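Local structure of hemoglobin (Mustelus griseus, 1GCV) at residues S20-G25 / V62-V67. The protein carries oxygen from the gills to the peripheral tissues, as the haem-bearing alpha chain of an alpha2beta2 haemoglobin tetramer. Residues are numbered along the deposited sequence; the frame is centred on the assembly and turned at random.
Sequences SPEAYG and VIRAVV. With HEM (protoporphyrin IX containing Fe), chain E.
The guanidinium of Arg64 has the ring of Pro21 on one face and the carboxylate of Glu22 at its edge. Pro21 CG sits over the centre of that face, 3.5 Å from Arg64 CZ. At the edge, the two acid oxygens converge on a single nitrogen: Arg64 NH1 is 2.7 Å from Glu22 OE2 and 2.9 Å from Glu22 OE1, each oxygen offering its syn lone pair. Arg64 NE reaches Glu22 OE1 only weakly, at 3.3 Å, so the salt bridge is uneven and centred on NH1; with the planes 38° apart it is not coplanar either. A bend at chi2 of Glu22 (77°) puts CD on the side of Arg64, although the CB of Glu22 points away from 62-67. An alanine in place of Glu22 would probably leave the Arg64 charge without this mate and its guanidinium freer to turn over Pro21.

Deeper in, Ile63 CG1 lies 3.3 Å from Gly25 CA; a CB modelled on Gly25 would fall only 3.0 Å from Ile63 CG1, so the missing side chain permits this approach. The axes of the short helical segments 21-25 and 62-67 pass 8.8 Å apart at 106°, the steep B/E helix crossing of the globin fold. Leu17 of helix 4-19 touches both Tyr24 and Ile63, while Val62 and Ala65 contact the haem from the same helical segment as Ile63. Chemically, the carboxylate probably balances the Arg64 charge at the outer rim, while the buried Ile63-Gly25 contact lets helix 21-35 lie close against helix 53-71, one wall of the haem pocket.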
ATOM      1  N   SER A  20      29.051  -1.095 -11.313  1.00 27.02           N
ATOM      2  CA  SER A  20      29.031   0.274 -10.815  1.00 23.90           C
ATOM      3  C   SER A  20      27.884   0.455  -9.819  1.00 23.56           C
ATOM      4  O   SER A  20      26.877   1.090 -10.130  1.00 25.67           O
ATOM      5  CB  SER A  20      28.881   1.260 -11.979  1.00 22.55           C
ATOM      6  OG  SER A  20      27.911   0.817 -12.906  1.00 26.79           O
ATOM      7  N   PRO A  21      28.032  -0.096  -8.604  1.00 19.64           N
ATOM      8  CA  PRO A  21      27.014  -0.007  -7.549  1.00 20.50           C
ATOM      9  C   PRO A  21      26.524   1.409  -7.223  1.00 21.22           C
ATOM     10  O   PRO A  21      25.318   1.647  -7.115  1.00 20.15           O
ATOM     11  CB  PRO A  21      27.682  -0.663  -6.337  1.00 18.53           C
ATOM     12  CG  PRO A  21      28.759  -1.496  -6.886  1.00 22.00           C
ATOM     13  CD  PRO A  21      29.217  -0.845  -8.159  1.00 22.48           C
ATOM     14  N   GLU A  22      27.460   2.341  -7.064  1.00 18.76           N
ATOM     15  CA  GLU A  22      27.135   3.726  -6.729  1.00 18.12           C
ATOM     16  C   GLU A  22      26.256   4.445  -7.762  1.00 16.59           C
ATOM     17  O   GLU A  22      25.291   5.117  -7.402  1.00 18.57           O
ATOM     18  CB  GLU A  22      28.433   4.514  -6.505  1.00 21.00           C
ATOM     19  CG  GLU A  22      29.033   4.361  -5.103  1.00 20.81           C
ATOM     20  CD  GLU A  22      29.749   3.035  -4.895  1.00 25.64           C
ATOM     21  OE1 GLU A  22      29.823   2.574  -3.738  1.00 33.65           O
ATOM     22  OE2 GLU A  22      30.238   2.447  -5.881  1.00 26.96           O
ATOM     23  N   ALA A  23      26.587   4.297  -9.042  1.00 16.32           N
ATOM     24  CA  ALA A  23      25.830   4.942 -10.112  1.00 17.92           C
ATOM     25  C   ALA A  23      24.395   4.428 -10.186  1.00 18.32           C
ATOM     26  O   ALA A  23      23.451   5.218 -10.221  1.00 20.79           O
ATOM     27  CB  ALA A  23      26.533   4.732 -11.444  1.00 16.65           C
ATOM     28  N   TYR A  24      24.231   3.109 -10.211  1.00 17.24           N
ATOM     29  CA  TYR A  24      22.903   2.502 -10.261  1.00 15.45           C
ATOM     30  C   TYR A  24      22.101   2.838  -8.998  1.00 16.61           C
ATOM     31  O   TYR A  24      20.933   3.235  -9.075  1.00 16.39           O
ATOM     32  CB  TYR A  24      23.014   0.978 -10.380  1.00 17.56           C
ATOM     33  CG  TYR A  24      23.433   0.471 -11.739  1.00 25.14           C
ATOM     34  CD1 TYR A  24      24.616  -0.247 -11.898  1.00 25.74           C
ATOM     35  CD2 TYR A  24      22.639   0.684 -12.863  1.00 30.65           C
ATOM     36  CE1 TYR A  24      24.996  -0.742 -13.135  1.00 28.58           C
ATOM     37  CE2 TYR A  24      23.014   0.190 -14.109  1.00 31.41           C
ATOM     38  CZ  TYR A  24      24.191  -0.521 -14.235  1.00 33.14           C
ATOM     39  OH  TYR A  24      24.565  -1.023 -15.457  1.00 36.23           O
ATOM     40  N   GLY A  25      22.738   2.669  -7.840  1.00 14.31           N
ATOM     41  CA  GLY A  25      22.083   2.934  -6.573  1.00 13.93           C
ATOM     42  C   GLY A  25      21.662   4.375  -6.408  1.00 16.30           C
ATOM     43  O   GLY A  25      20.598   4.656  -5.853  1.00 15.47           O
ATOM     44  N   VAL A  62      23.321   0.275  -0.831  1.00 22.35           N
ATOM     45  CA  VAL A  62      22.082  -0.435  -1.114  1.00 18.88           C
ATOM     46  C   VAL A  62      22.228  -1.481  -2.218  1.00 17.86           C
ATOM     47  O   VAL A  62      21.802  -2.625  -2.058  1.00 16.96           O
ATOM     48  CB  VAL A  62      20.956   0.555  -1.509  1.00 18.64           C
ATOM     49  CG1 VAL A  62      19.741  -0.208  -2.041  1.00 16.83           C
ATOM     50  CG2 VAL A  62      20.569   1.401  -0.303  1.00 16.70           C
ATOM     51  N   ILE A  63      22.829  -1.096  -3.337  1.00 15.49           N
ATOM     52  CA  ILE A  63      22.985  -2.026  -4.446  1.00 16.56           C
ATOM     53  C   ILE A  63      23.947  -3.163  -4.126  1.00 18.96           C
ATOM     54  O   ILE A  63      23.719  -4.303  -4.528  1.00 19.20           O
ATOM     55  CB  ILE A  63      23.444  -1.298  -5.717  1.00 16.96           C
ATOM     56  CG1 ILE A  63      22.344  -0.335  -6.187  1.00 19.01           C
ATOM     57  CG2 ILE A  63      23.760  -2.311  -6.813  1.00 17.75           C
ATOM     58  CD1 ILE A  63      20.977  -0.976  -6.411  1.00 20.27           C
ATOM     59  N   ARG A  64      25.024  -2.865  -3.405  1.00 19.96           N
ATOM     60  CA  ARG A  64      25.974  -3.911  -3.038  1.00 20.13           C
ATOM     61  C   ARG A  64      25.237  -4.962  -2.206  1.00 18.55           C
ATOM     62  O   ARG A  64      25.449  -6.159  -2.380  1.00 21.17           O
ATOM     63  CB  ARG A  64      27.138  -3.329  -2.232  1.00 18.36           C
ATOM     64  CG  ARG A  64      28.264  -2.765  -3.081  1.00 23.73           C
ATOM     65  CD  ARG A  64      29.091  -1.724  -2.315  1.00 28.51           C
ATOM     66  NE  ARG A  64      29.605  -0.682  -3.200  1.00 34.38           N
ATOM     67  CZ  ARG A  64      30.641  -0.846  -4.018  1.00 39.58           C
ATOM     68  NH1 ARG A  64      31.049   0.149  -4.796  1.00 42.46           N
ATOM     69  NH2 ARG A  64      31.277  -2.009  -4.051  1.00 43.54           N
ATOM     70  N   ALA A  65      24.363  -4.513  -1.307  1.00 19.76           N
ATOM     71  CA  ALA A  65      23.599  -5.434  -0.466  1.00 19.83           C
ATOM     72  C   ALA A  65      22.651  -6.260  -1.327  1.00 21.62           C
ATOM     73  O   ALA A  65      22.375  -7.418  -1.022  1.00 21.73           O
ATOM     74  CB  ALA A  65      22.816  -4.668   0.598  1.00 16.79           C
ATOM     75  N   VAL A  66      22.154  -5.657  -2.404  1.00 22.40           N
ATOM     76  CA  VAL A  66      21.246  -6.348  -3.317  1.00 21.05           C
ATOM     77  C   VAL A  66      22.047  -7.412  -4.071  1.00 20.81           C
ATOM     78  O   VAL A  66      21.612  -8.560  -4.207  1.00 18.41           O
ATOM     79  CB  VAL A  66      20.600  -5.349  -4.331  1.00 21.41           C
ATOM     80  CG1 VAL A  66      19.930  -6.100  -5.461  1.00 20.10           C
ATOM     81  CG2 VAL A  66      19.577  -4.470  -3.622  1.00 18.36           C
ATOM     82  N   VAL A  67      23.227  -7.024  -4.548  1.00 19.10           N
ATOM     83  CA  VAL A  67      24.089  -7.934  -5.281  1.00 19.85           C
ATOM     84  C   VAL A  67      24.441  -9.132  -4.409  1.00 21.33           C
ATOM     85  O   VAL A  67      24.393 -10.270  -4.860  1.00 23.42           O
ATOM     86  CB  VAL A  67      25.379  -7.219  -5.728  1.00 20.36           C
ATOM     87  CG1 VAL A  67      26.362  -8.217  -6.309  1.00 21.89           C
ATOM     88  CG2 VAL A  67      25.042  -6.160  -6.762  1.00 20.75           C
TER
HETATM   89  CHA HEM E 141      21.328   1.967   5.616  1.00 20.94           C
HETATM   90  CHB HEM E 141      20.376  -1.590   2.432  1.00 17.94           C
HETATM   91  CHC HEM E 141      15.901   0.266   1.763  1.00 14.24           C
HETATM   92  CHD HEM E 141      16.933   3.910   4.790  1.00 17.80           C
HETATM   93  C1A HEM E 141      21.430   0.801   4.825  1.00 19.87           C
HETATM   94  C2A HEM E 141      22.643   0.032   4.622  1.00 20.87           C
HETATM   95  C3A HEM E 141      22.401  -0.922   3.712  1.00 20.10           C
HETATM   96  C4A HEM E 141      21.021  -0.761   3.340  1.00 19.07           C
HETATM   97  CMA HEM E 141      23.366  -2.003   3.225  1.00 19.09           C
HETATM   98  CAA HEM E 141      23.954   0.216   5.339  1.00 23.63           C
HETATM   99  CBA HEM E 141      23.761  -0.242   6.764  1.00 34.98           C
HETATM  100  CGA HEM E 141      24.974   0.020   7.629  1.00 42.57           C
HETATM  101  O1A HEM E 141      25.440   1.182   7.673  1.00 46.33           O
HETATM  102  O2A HEM E 141      25.457  -0.943   8.264  1.00 42.24           O
HETATM  103  C1B HEM E 141      19.044  -1.425   2.038  1.00 18.53           C
HETATM  104  C2B HEM E 141      18.377  -2.268   1.046  1.00 19.30           C
HETATM  105  C3B HEM E 141      17.102  -1.776   0.874  1.00 20.90           C
HETATM  106  C4B HEM E 141      16.999  -0.605   1.753  1.00 17.79           C
HETATM  107  CMB HEM E 141      18.969  -3.516   0.388  1.00 16.68           C
HETATM  108  CAB HEM E 141      16.068  -2.312   0.090  1.00 19.95           C
HETATM  109  CBB HEM E 141      16.230  -2.663  -1.254  1.00 26.19           C
HETATM  110  C1C HEM E 141      15.823   1.436   2.512  1.00 13.81           C
HETATM  111  C2C HEM E 141      14.750   2.410   2.383  1.00 15.99           C
HETATM  112  C3C HEM E 141      15.036   3.419   3.264  1.00 16.77           C
HETATM  113  C4C HEM E 141      16.290   3.079   3.894  1.00 15.81           C
HETATM  114  CMC HEM E 141      13.577   2.312   1.407  1.00 16.75           C
HETATM  115  CAC HEM E 141      14.295   4.552   3.581  1.00 17.55           C
HETATM  116  CBC HEM E 141      13.685   5.420   2.665  1.00 23.22           C
HETATM  117  C1D HEM E 141      18.189   3.652   5.319  1.00 19.38           C
HETATM  118  C2D HEM E 141      18.868   4.585   6.195  1.00 19.37           C
HETATM  119  C3D HEM E 141      20.104   4.064   6.381  1.00 22.58           C
HETATM  120  C4D HEM E 141      20.196   2.794   5.666  1.00 21.22           C
HETATM  121  CMD HEM E 141      18.304   5.869   6.809  1.00 15.41           C
HETATM  122  CAD HEM E 141      21.190   4.743   7.182  1.00 25.64           C
HETATM  123  CBD HEM E 141      22.029   5.578   6.235  1.00 35.36           C
HETATM  124  CGD HEM E 141      23.350   5.992   6.844  1.00 43.01           C
HETATM  125  O1D HEM E 141      23.835   5.291   7.763  1.00 45.68           O
HETATM  126  O2D HEM E 141      23.900   7.022   6.400  1.00 46.71           O
HETATM  127  NA  HEM E 141      20.407   0.298   4.034  1.00 19.73           N
HETATM  128  NB  HEM E 141      18.182  -0.419   2.507  1.00 17.98           N
HETATM  129  NC  HEM E 141      16.784   1.851   3.441  1.00 17.76           N
HETATM  130  ND  HEM E 141      18.983   2.524   5.026  1.00 20.39           N
HETATM  131 FE   HEM E 141      18.490   0.909   3.958  1.00 20.33          FE